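TRNA (adenine(9)-N1)-methyltransferase (Sulfolobus acidocaldarius, PDB 5A7Z) catalyses the S-adenosyl-L-methionine-dependent methylation of N1 of adenosine 9 in tRNA, as a member of the SPOUT-class Trm10 family. Local coordinates at residues E118-N121 / E122-E126; L255-L259 / E260-I264. One frame throughout, in Å; residues are numbered along the deposited sequence.

Both contacts are local, each following the chain from a loop into the first turn of a helix, and both fall in the Trm10-type methyltransferase region. Contact 1 opens helix 122-142 at the surface, its centre about 25 Å from the centre of the chain; contact 2 opens the short helix 259-265, partly buried, its centre about 15 Å from it. They share no element, and their nearest atoms are about 21 Å apart. The chemistry follows the setting: contact 1 relies on polar side chains, with a capping box and an ion pair, whereas in contact 2 backbone bonds start the helix and leucine, isoleucine and alanine side chains turn to helix 242-255.

Contact 1. Residues E118-N121 / E122-E126; sequences EFLN and EEEKE
Asn121 and Glu124 lie flat against each other, the side-chain amide of one stacked on the carboxylate of the other with their planes only 19° apart, although the two side chains as a whole cross at about a right angle. Asn121 CG sits between the backbone N and the carbonyl carbon (chi1 73°), which turns OD1 back over the opening helical turn, where it accepts from Glu124 N at 2.8 Å in a nearly straight bond. In return, Glu124 OE1 takes the N-H of Asn121 at 3.0 Å on the anti side of the carboxylate, 23° out of its plane. These reciprocal bonds form a capping box, with Asn121 as the N-cap of helix 122-142, and they fix the rotation of both flat groups. The backbone joins in through Lys125 N, bonded to Asn121 O at 2.9 Å. Beside the box, Leu120 CD2 reaches Glu124 OE1 at 3.7 Å, while Leu120 CB rests against Lys125 CG at the same distance. The extended part of the lysine chain passes first Asn121 O and then Leu120 O, which Lys125 CE approaches at 3.1 Å. At its end NZ meets Glu118 OE1 at 3.5 Å in a salt bridge, the glutamate chain being bent at chi2. Glu124 also touches Asp204, and Lys125 packs on Phe117.

Contact 2. Residues L255-L259 / E260-I264; sequences LDQSL and EEAII
Leu259 and Ile263, one helical turn apart, meet through their branch ends, Leu259 CD1 lying 3.8 Å from Ile263 CD1 as the two side chains pass at a slant. With CG opposite the backbone N (chi1 -179°), the leucine brings its CD1 methyl alongside the isoleucine. Ile263 CG1 also comes to 3.3 Å from Leu259 O, the carbonyl that accepts from Ile263 N at 2.8 Å. One residue earlier, Ser258 O takes the N-H of Ala262 at 2.6 Å, and the methyl of Ala262 sits close beside that same oxygen. Ser258 is the N-cap residue; its CB lies 3.7 Å from Glu261 CG. Gln257 reaches across the first turn with its chain extended beyond CG: OE1 stands 3.5 Å from Ala262 CA, and NE2 lies 3.8 Å from Glu261 CB. Gln257 OE1 is also weakly hydrogen-bonded to Arg251 NH1. Were this glutamine replaced by an alanine, the flank of the turn at Ala262 would probably be uncovered and Arg251 left without its weak side-chain partner. Further out, Asp188 OD1 accepts from Leu259 N, at the first residue of the helix, and backbone bonding ties Gln257 to Arg251. Helix 259-265 lies against helix 242-255, with Leu259 and Ile263 on Ile248 and Ala262 on Arg251 and Val252, while Ile263 also touches Ile229 and Leu231 in the loop after strand 226-228.

Contact 1. Residues E118-N121 / E122-E126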
loop_
_atom_site.group_PDB
_atom_site.type_symbol
_atom_site.label_atom_id
_atom_site.label_comp_id
_atom_site.label_asym_id
_atom_site.label_seq_id
_atom_site.Cartn_x
_atom_site.Cartn_y
_atom_site.Cartn_z
ATOM N N GLU A 118 15.842 -2.315 19.145
ATOM C CA GLU A 118 17.015 -2.318 20.014
ATOM C C GLU A 118 17.564 -3.720 20.341
ATOM O O GLU A 118 18.648 -3.838 20.851
ATOM C CB GLU A 118 16.705 -1.533 21.289
ATOM C CG GLU A 118 16.340 -0.061 21.026
ATOM C CD GLU A 118 17.508 0.760 20.436
ATOM O OE1 GLU A 118 18.671 0.521 20.841
ATOM O OE2 GLU A 118 17.268 1.655 19.584
ATOM N N PHE A 119 16.844 -4.771 19.969
ATOM C CA PHE A 119 17.325 -6.145 20.121
ATOM C C PHE A 119 18.115 -6.614 18.891
ATOM O O PHE A 119 18.653 -7.709 18.907
ATOM C CB PHE A 119 16.154 -7.123 20.288
ATOM C CG PHE A 119 15.266 -6.846 21.477
ATOM C CD1 PHE A 119 14.305 -5.836 21.439
ATOM C CD2 PHE A 119 15.313 -7.667 22.595
ATOM C CE1 PHE A 119 13.465 -5.608 22.514
ATOM C CE2 PHE A 119 14.471 -7.442 23.672
ATOM C CZ PHE A 119 13.547 -6.409 23.630
ATOM N N LEU A 120 18.111 -5.835 17.803
ATOM C CA LEU A 120 18.745 -6.249 16.564
ATOM C C LEU A 120 20.237 -5.974 16.622
ATOM O O LEU A 120 20.680 -4.978 17.179
ATOM C CB LEU A 120 18.150 -5.492 15.378
ATOM C CG LEU A 120 16.660 -5.718 15.086
ATOM C CD1 LEU A 120 16.174 -4.788 13.974
ATOM C CD2 LEU A 120 16.400 -7.185 14.753
ATOM N N ASN A 121 21.017 -6.815 15.981
ATOM C CA ASN A 121 22.405 -6.472 15.773
ATOM C C ASN A 121 22.525 -5.350 14.715
ATOM O O ASN A 121 21.509 -4.818 14.231
ATOM C CB ASN A 121 23.209 -7.713 15.405
ATOM C CG ASN A 121 22.930 -8.202 14.015
ATOM O OD1 ASN A 121 22.767 -7.424 13.078
ATOM N ND2 ASN A 121 22.967 -9.498 13.853
ATOM N N GLU A 122 23.748 -4.934 14.431
ATOM C CA GLU A 122 23.974 -3.687 13.709
ATOM C C GLU A 122 23.659 -3.840 12.232
ATOM O O GLU A 122 23.079 -2.964 11.657
ATOM C CB GLU A 122 25.422 -3.175 13.907
ATOM C CG GLU A 122 25.766 -2.902 15.373
ATOM C CD GLU A 122 27.097 -2.169 15.540
ATOM O OE1 GLU A 122 27.961 -2.294 14.660
ATOM O OE2 GLU A 122 27.261 -1.444 16.542
ATOM N N GLU A 123 24.011 -4.991 11.650
ATOM C CA GLU A 123 23.663 -5.316 10.277
ATOM C C GLU A 123 22.134 -5.353 10.108
ATOM O O GLU A 123 21.584 -4.817 9.135
ATOM C CB GLU A 123 24.227 -6.704 9.898
ATOM C CG GLU A 123 25.745 -6.796 9.876
ATOM C CD GLU A 123 26.364 -6.698 11.267
ATOM O OE1 GLU A 123 25.851 -7.359 12.198
ATOM O OE2 GLU A 123 27.321 -5.906 11.439
ATOM N N GLU A 124 21.467 -6.036 11.036
ATOM C CA GLU A 124 20.009 -6.128 11.035
ATOM C C GLU A 124 19.334 -4.752 11.144
ATOM O O GLU A 124 18.410 -4.446 10.395
ATOM C CB GLU A 124 19.550 -7.033 12.178
ATOM C CG GLU A 124 19.862 -8.507 11.935
ATOM C CD GLU A 124 19.600 -9.418 13.148
ATOM O OE1 GLU A 124 19.601 -8.938 14.317
ATOM O OE2 GLU A 124 19.421 -10.645 12.921
ATOM N N LYS A 125 19.795 -3.930 12.077
ATOM C CA LYS A 125 19.293 -2.557 12.190
ATOM C C LYS A 125 19.405 -1.779 10.864
ATOM O O LYS A 125 18.487 -1.016 10.474
ATOM C CB LYS A 125 20.054 -1.829 13.243
ATOM C CG LYS A 125 19.679 -2.225 14.660
ATOM C CD LYS A 125 20.593 -1.542 15.646
ATOM C CE LYS A 125 20.234 -1.875 17.072
ATOM N NZ LYS A 125 20.178 -0.619 17.839
ATOM N N GLU A 126 20.534 -1.957 10.182
ATOM C CA GLU A 126 20.814 -1.153 9.005
ATOM C C GLU A 126 19.921 -1.612 7.871
ATOM O O GLU A 126 19.265 -0.798 7.263
ATOM C CB GLU A 126 22.292 -1.224 8.595
ATOM C CG GLU A 126 22.829 0.069 7.980
ATOM C CD GLU A 126 24.243 -0.077 7.382
ATOM O OE1 GLU A 126 25.059 -0.852 7.936
ATOM O OE2 GLU A 126 24.542 0.600 6.356
#

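Contact 2. Residues L255-L259 / E260-I264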
loop_
_atom_site.group_PDB
_atom_site.type_symbol
_atom_site.label_atom_id
_atom_site.label_comp_id
_atom_site.label_asym_id
_atom_site.label_seq_id
_atom_site.Cartn_x
_atom_site.Cartn_y
_atom_site.Cartn_z
ATOM N N LEU A 255 -4.025 -5.375 -6.864
ATOM C CA LEU A 255 -3.883 -5.709 -8.277
ATOM C C LEU A 255 -4.609 -6.985 -8.624
ATOM O O LEU A 255 -4.639 -7.390 -9.762
ATOM C CB LEU A 255 -2.407 -5.827 -8.648
ATOM C CG LEU A 255 -1.753 -4.576 -9.200
ATOM C CD1 LEU A 255 -2.227 -3.290 -8.508
ATOM C CD2 LEU A 255 -0.241 -4.717 -9.139
ATOM N N ASP A 256 -5.214 -7.611 -7.635
ATOM C CA ASP A 256 -5.838 -8.912 -7.828
ATOM C C ASP A 256 -4.870 -9.927 -8.411
ATOM O O ASP A 256 -5.251 -10.756 -9.208
ATOM C CB ASP A 256 -7.081 -8.788 -8.714
ATOM C CG ASP A 256 -8.202 -8.049 -8.024
ATOM O OD1 ASP A 256 -8.498 -8.407 -6.862
ATOM O OD2 ASP A 256 -8.753 -7.085 -8.621
ATOM N N GLN A 257 -3.623 -9.870 -7.991
ATOM C CA GLN A 257 -2.688 -10.812 -8.442
ATOM C C GLN A 257 -2.776 -12.057 -7.603
ATOM O O GLN A 257 -3.143 -12.035 -6.422
ATOM C CB GLN A 257 -1.290 -10.250 -8.393
ATOM C CG GLN A 257 -0.604 -10.284 -9.731
ATOM C CD GLN A 257 0.875 -10.015 -9.653
ATOM O OE1 GLN A 257 1.362 -9.428 -8.695
ATOM N NE2 GLN A 257 1.610 -10.463 -10.669
ATOM N N SER A 258 -2.486 -13.163 -8.260
ATOM C CA SER A 258 -2.204 -14.421 -7.604
ATOM C C SER A 258 -1.024 -14.262 -6.600
ATOM O O SER A 258 -0.006 -13.602 -6.895
ATOM C CB SER A 258 -1.859 -15.432 -8.701
ATOM O OG SER A 258 -1.558 -16.661 -8.173
ATOM N N LEU A 259 -1.164 -14.866 -5.430
ATOM C CA LEU A 259 -0.075 -14.939 -4.467
ATOM C C LEU A 259 1.156 -15.546 -5.114
ATOM O O LEU A 259 2.245 -14.970 -5.069
ATOM C CB LEU A 259 -0.495 -15.789 -3.266
ATOM C CG LEU A 259 0.549 -15.923 -2.150
ATOM C CD1 LEU A 259 1.265 -14.609 -1.900
ATOM C CD2 LEU A 259 -0.094 -16.421 -0.866
ATOM N N GLU A 260 0.965 -16.673 -5.789
ATOM C CA GLU A 260 2.038 -17.310 -6.542
ATOM C C GLU A 260 2.743 -16.348 -7.504
ATOM O O GLU A 260 3.972 -16.320 -7.563
ATOM C CB GLU A 260 1.505 -18.521 -7.311
ATOM C CG GLU A 260 2.572 -19.293 -8.069
ATOM C CD GLU A 260 2.016 -20.512 -8.779
ATOM O OE1 GLU A 260 0.788 -20.734 -8.709
ATOM O OE2 GLU A 260 2.806 -21.249 -9.406
ATOM N N GLU A 261 1.972 -15.567 -8.259
ATOM C CA GLU A 261 2.556 -14.671 -9.257
ATOM C C GLU A 261 3.105 -13.423 -8.623
ATOM O O GLU A 261 4.022 -12.802 -9.158
ATOM C CB GLU A 261 1.511 -14.274 -10.305
ATOM C CG GLU A 261 0.964 -15.449 -11.109
ATOM C CD GLU A 261 1.820 -15.805 -12.336
ATOM O OE1 GLU A 261 3.008 -16.235 -12.175
ATOM O OE2 GLU A 261 1.283 -15.677 -13.468
ATOM N N ALA A 262 2.483 -13.010 -7.520
ATOM C CA ALA A 262 2.971 -11.875 -6.759
ATOM C C ALA A 262 4.357 -12.222 -6.227
ATOM O O ALA A 262 5.277 -11.432 -6.318
ATOM C CB ALA A 262 2.010 -11.547 -5.625
ATOM N N ILE A 263 4.511 -13.432 -5.700
ATOM C CA ILE A 263 5.799 -13.829 -5.165
ATOM C C ILE A 263 6.812 -13.894 -6.279
ATOM O O ILE A 263 7.929 -13.393 -6.126
ATOM C CB ILE A 263 5.758 -15.180 -4.440
ATOM C CG1 ILE A 263 4.923 -15.094 -3.187
ATOM C CG2 ILE A 263 7.167 -15.614 -4.046
ATOM C CD1 ILE A 263 4.520 -16.447 -2.633
ATOM N N ILE A 264 6.418 -14.491 -7.407
ATOM C CA ILE A 264 7.309 -14.625 -8.572
ATOM C C ILE A 264 7.829 -13.260 -8.975
ATOM O O ILE A 264 9.033 -13.060 -9.094
ATOM C CB ILE A 264 6.590 -15.275 -9.798
ATOM C CG1 ILE A 264 6.315 -16.777 -9.567
ATOM C CG2 ILE A 264 7.406 -15.071 -11.072
ATOM C CD1 ILE A 264 7.446 -17.525 -8.920
#